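Local coordinates for yuaD protein (Bacillus subtilis, PDB 1ORU) that is of unknown function but carries a MOSC domain and may bind molybdenum and pyridoxal phosphate, with a putative role in metal-sulfur cluster biosynthesis, at the interface of chains A and B. Residues are numbered along the deposited sequence; one frame, centred on the assembly and turned at random. Chains: chain A/B, yuaD protein.

Contact 1: the interface of chains A and B. Residues chain A 46-47, 62-64; chain B 35, 167-168.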
loop_
_atom_site.group_PDB
_atom_site.type_symbol
_atom_site.label_atom_id
_atom_site.label_comp_id
_atom_site.label_asym_id
_atom_site.label_seq_id
_atom_site.Cartn_x
_atom_site.Cartn_y
_atom_site.Cartn_z
ATOM N N LEU A 46 7.219 8.267 10.285
ATOM C CA LEU A 46 7.160 8.434 8.838
ATOM C C LEU A 46 8.105 7.432 8.184
ATOM O O LEU A 46 7.827 6.910 7.107
ATOM C CB LEU A 46 7.588 9.860 8.460
ATOM C CG LEU A 46 7.818 10.178 6.977
ATOM C CD1 LEU A 46 6.494 10.129 6.231
ATOM C CD2 LEU A 46 8.457 11.554 6.836
ATOM N N THR A 47 9.225 7.163 8.848
ATOM C CA THR A 47 10.214 6.250 8.304
ATOM C C THR A 47 10.589 5.111 9.242
ATOM O O THR A 47 10.207 5.093 10.415
ATOM C CB THR A 47 11.506 7.000 7.944
ATOM O OG1 THR A 47 12.105 7.511 9.141
ATOM C CG2 THR A 47 11.205 8.165 7.004
ATOM N N GLU A 62 17.178 3.962 5.487
ATOM C CA GLU A 62 15.958 4.639 5.914
ATOM C C GLU A 62 14.948 4.646 4.772
ATOM O O GLU A 62 15.237 5.126 3.672
ATOM C CB GLU A 62 16.241 6.078 6.354
ATOM C CG GLU A 62 14.998 6.794 6.873
ATOM C CD GLU A 62 15.292 8.163 7.457
ATOM O OE1 GLU A 62 15.780 9.042 6.721
ATOM O OE2 GLU A 62 15.030 8.363 8.662
ATOM N N ILE A 63 13.768 4.098 5.043
ATOM C CA ILE A 63 12.700 4.022 4.055
ATOM C C ILE A 63 11.384 4.417 4.704
ATOM O O ILE A 63 11.293 4.552 5.926
ATOM C CB ILE A 63 12.537 2.587 3.492
ATOM C CG1 ILE A 63 12.243 1.607 4.632
ATOM C CG2 ILE A 63 13.790 2.176 2.723
ATOM C CD1 ILE A 63 12.098 0.169 4.189
ATOM N N PHE A 64 10.364 4.604 3.876
ATOM C CA PHE A 64 9.046 4.968 4.367
ATOM C C PHE A 64 8.526 3.851 5.276
ATOM O O PHE A 64 8.740 2.673 4.996
ATOM C CB PHE A 64 8.083 5.152 3.196
ATOM C CG PHE A 64 6.669 5.360 3.621
ATOM C CD1 PHE A 64 6.279 6.556 4.216
ATOM C CD2 PHE A 64 5.731 4.346 3.466
ATOM C CE1 PHE A 64 4.971 6.741 4.656
ATOM C CE2 PHE A 64 4.418 4.519 3.904
ATOM C CZ PHE A 64 4.039 5.720 4.500
ATOM N N TYR B 35 9.452 11.828 0.320
ATOM C CA TYR B 35 8.236 11.290 0.913
ATOM C C TYR B 35 7.087 12.246 0.579
ATOM O O TYR B 35 7.146 13.437 0.887
ATOM C CB TYR B 35 8.417 11.139 2.424
ATOM C CG TYR B 35 9.569 10.231 2.795
ATOM C CD1 TYR B 35 9.547 8.874 2.468
ATOM C CD2 TYR B 35 10.691 10.730 3.462
ATOM C CE1 TYR B 35 10.616 8.034 2.795
ATOM C CE2 TYR B 35 11.763 9.898 3.795
ATOM C CZ TYR B 35 11.718 8.555 3.458
ATOM O OH TYR B 35 12.779 7.730 3.772
ATOM N N VAL B 167 6.290 7.119 -2.437
ATOM C CA VAL B 167 7.741 7.116 -2.440
ATOM C C VAL B 167 8.229 6.383 -1.194
ATOM O O VAL B 167 7.917 6.787 -0.078
ATOM C CB VAL B 167 8.302 8.550 -2.447
ATOM C CG1 VAL B 167 9.817 8.515 -2.252
ATOM C CG2 VAL B 167 7.951 9.238 -3.763
ATOM N N GLU B 168 8.981 5.303 -1.389
ATOM C CA GLU B 168 9.504 4.520 -0.272
ATOM C C GLU B 168 10.913 4.963 0.127
ATOM O O GLU B 168 11.317 4.801 1.278
ATOM C CB GLU B 168 9.484 3.026 -0.610
ATOM C CG GLU B 168 9.991 2.141 0.520
ATOM C CD GLU B 168 9.600 0.688 0.353
ATOM O OE1 GLU B 168 9.479 0.229 -0.803
ATOM O OE2 GLU B 168 9.425 -0.001 1.383
HETATM O O HOH W 1 8.318 0.144 3.792
HETATM O O HOH W 2 14.879 8.998 4.414
#

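Contact 2: the interface of chains A and B. Residues chain A 57, 61-63; chain B 35, 169.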
loop_
_atom_site.group_PDB
_atom_site.type_symbol
_atom_site.label_atom_id
_atom_site.label_comp_id
_atom_site.label_asym_id
_atom_site.label_seq_id
_atom_site.Cartn_x
_atom_site.Cartn_y
_atom_site.Cartn_z
ATOM N N PHE A 57 16.448 -3.507 -0.102
ATOM C CA PHE A 57 17.201 -2.371 0.415
ATOM C C PHE A 57 18.322 -2.895 1.295
ATOM O O PHE A 57 18.224 -3.991 1.844
ATOM C CB PHE A 57 16.307 -1.467 1.266
ATOM C CG PHE A 57 15.172 -0.852 0.510
ATOM C CD1 PHE A 57 15.402 0.179 -0.396
ATOM C CD2 PHE A 57 13.870 -1.308 0.697
ATOM C CE1 PHE A 57 14.351 0.750 -1.106
ATOM C CE2 PHE A 57 12.806 -0.745 -0.009
ATOM C CZ PHE A 57 13.048 0.288 -0.913
ATOM N N THR A 61 18.864 0.881 5.817
ATOM C CA THR A 61 18.514 1.995 4.938
ATOM C C THR A 61 17.215 2.635 5.413
ATOM O O THR A 61 16.256 1.930 5.711
ATOM C CB THR A 61 18.302 1.513 3.481
ATOM O OG1 THR A 61 19.490 0.866 3.009
ATOM C CG2 THR A 61 17.972 2.695 2.566
ATOM N N GLU A 62 17.178 3.962 5.487
ATOM C CA GLU A 62 15.958 4.639 5.914
ATOM C C GLU A 62 14.948 4.646 4.772
ATOM O O GLU A 62 15.237 5.126 3.672
ATOM C CB GLU A 62 16.241 6.078 6.354
ATOM C CG GLU A 62 14.998 6.794 6.873
ATOM C CD GLU A 62 15.292 8.163 7.457
ATOM O OE1 GLU A 62 15.780 9.042 6.721
ATOM O OE2 GLU A 62 15.030 8.363 8.662
ATOM N N ILE A 63 13.768 4.098 5.043
ATOM C CA ILE A 63 12.700 4.022 4.055
ATOM C C ILE A 63 11.384 4.417 4.704
ATOM O O ILE A 63 11.293 4.552 5.926
ATOM C CB ILE A 63 12.537 2.587 3.492
ATOM C CG1 ILE A 63 12.243 1.607 4.632
ATOM C CG2 ILE A 63 13.790 2.176 2.723
ATOM C CD1 ILE A 63 12.098 0.169 4.189
ATOM N N TYR B 35 9.452 11.828 0.320
ATOM C CA TYR B 35 8.236 11.290 0.913
ATOM C C TYR B 35 7.087 12.246 0.579
ATOM O O TYR B 35 7.146 13.437 0.887
ATOM C CB TYR B 35 8.417 11.139 2.424
ATOM C CG TYR B 35 9.569 10.231 2.795
ATOM C CD1 TYR B 35 9.547 8.874 2.468
ATOM C CD2 TYR B 35 10.691 10.730 3.462
ATOM C CE1 TYR B 35 10.616 8.034 2.795
ATOM C CE2 TYR B 35 11.763 9.898 3.795
ATOM C CZ TYR B 35 11.718 8.555 3.458
ATOM O OH TYR B 35 12.779 7.730 3.772
ATOM N N ARG B 169 11.665 5.510 -0.827
ATOM C CA ARG B 169 13.005 6.026 -0.532
ATOM C C ARG B 169 13.288 7.214 -1.441
ATOM O O ARG B 169 13.194 7.104 -2.662
ATOM C CB ARG B 169 14.090 4.966 -0.735
ATOM C CG ARG B 169 15.425 5.429 -0.157
ATOM C CD ARG B 169 16.589 4.536 -0.508
ATOM N NE ARG B 169 17.809 5.016 0.135
ATOM C CZ ARG B 169 19.025 4.539 -0.109
ATOM N NH1 ARG B 169 19.190 3.557 -0.990
ATOM N NH2 ARG B 169 20.077 5.043 0.528
HETATM O O HOH W 3 17.335 6.602 2.713
HETATM O O HOH W 4 14.879 8.998 4.414
#

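Contact 1: the interface of chains A and B
The backbone N of A:Phe64 donates to the carbonyl O of B:Glu168 over 2.8 Å, a fairly straight bond (155° at the hydrogen) that ties strand 62-64 of one MOSC-domain subunit to the residue just beyond strand 163-167 of the other. Around this bond the side chains of A:Ile63 and B:Glu168 run alongside each other and point the same way, with A:Ile63 CB 3.9 Å from B:Glu168 CG. The glutamate chain is stretched, CG anti to the backbone N (chi1 -179°), and this carries the carboxylate alongside the isoleucine to a water. That water lies 2.7 Å from B:Glu168 OE2 and also meets the carbonyl O of A:Phe64, so the same two residues are joined a second time.

B:Tyr35 illustrates how an aromatic side chain can serve both apolar and polar needs. Chain A packs against one side of its ring: the methyl CG2 of A:Thr47 lies above the phenolic end, 3.6 Å from B:Tyr35 CZ, the two side chains crossing at about a right angle, while A:Phe64 CA comes near B:Tyr35 CE1 from the same side. A:Leu46 CD2 lies more loosely by B:Tyr35 CD2. At the far end the phenolic OH reaches a water in the ring plane, which in turn meets A:Glu62 OE1; the glutamate carboxylate stands nearly perpendicular to the ring, 83° between planes. Its other oxygen, OE2, accepts from A:Thr47 OG1 at 3.1 Å, met from above the carboxylate plane, which may help fix the carboxylate's rotation. With an alanine in place of B:Tyr35, the methyl of A:Thr47 and the backbone of A:Phe64 would probably face a gap, and the water at A:Glu62 would be likely to lose its mate from the partner chain.

Contact 2: the interface of chains A and B
The guanidinium of B:Arg169 lies flat against A:Thr61, whose methyl CG2 sits over the centre of one face, 3.3 Å above the plane. The methyl is thus near CZ and NE together, at 3.4 Å from B:Arg169 CZ, and the two side chains cross at about a right angle. With OG1 turned beside the backbone N (chi1 -58°), CG2 of A:Thr61 stands anti to that N and faces the arginine. Within chain A, the ring of A:Phe57 has A:Ile63 CG2 over the centre of one face, 3.8 Å above it; B:Arg169 CB comes near its CE1 from the same side, at a looser 4.2 Å.

The arginine reaches the threonine by an almost straight chain, CG anti to the backbone N (chi1 -168°) and extended on to NE. On the way its CG passes 3.8 Å from the carbonyl O of A:Glu62. Beyond that point, a water links NE of B:Arg169, 3.1 Å away, to the same A:Glu62 oxygen at 2.7 Å. The N-H of NE points well towards the water, with 156° at the hydrogen, and this bridge may help set how the guanidinium is turned towards the methyl.

B:Tyr35 contributes here through its OH end, which comes 3.7 Å from the carbonyl carbon of A:Ile63. By combining a methyl-on-guanidinium contact with water-mediated links, the patch would help hold the start of strand 62-64 and the loop before it to the partner in the two-fold pair, if that pair is the working form.

Contact 1 and contact 2 are neighbouring parts of one two-fold interface, the centres of their C-alpha atoms about 5 Å apart. They share A:Glu62, A:Ile63 and B:Tyr35, so strand 62-64 serves both: contact 1 takes in all of it with strand 47-49, and contact 2 its first two residues with the preceding loop. In chain B, B:Glu168 and B:Arg169 divide the work as consecutive residues following strand 163-167. Each patch has a twin with the chains exchanged. Such a continuous, symmetric surface would suit a dimer, although the structure alone does not show that this pair forms in the cell.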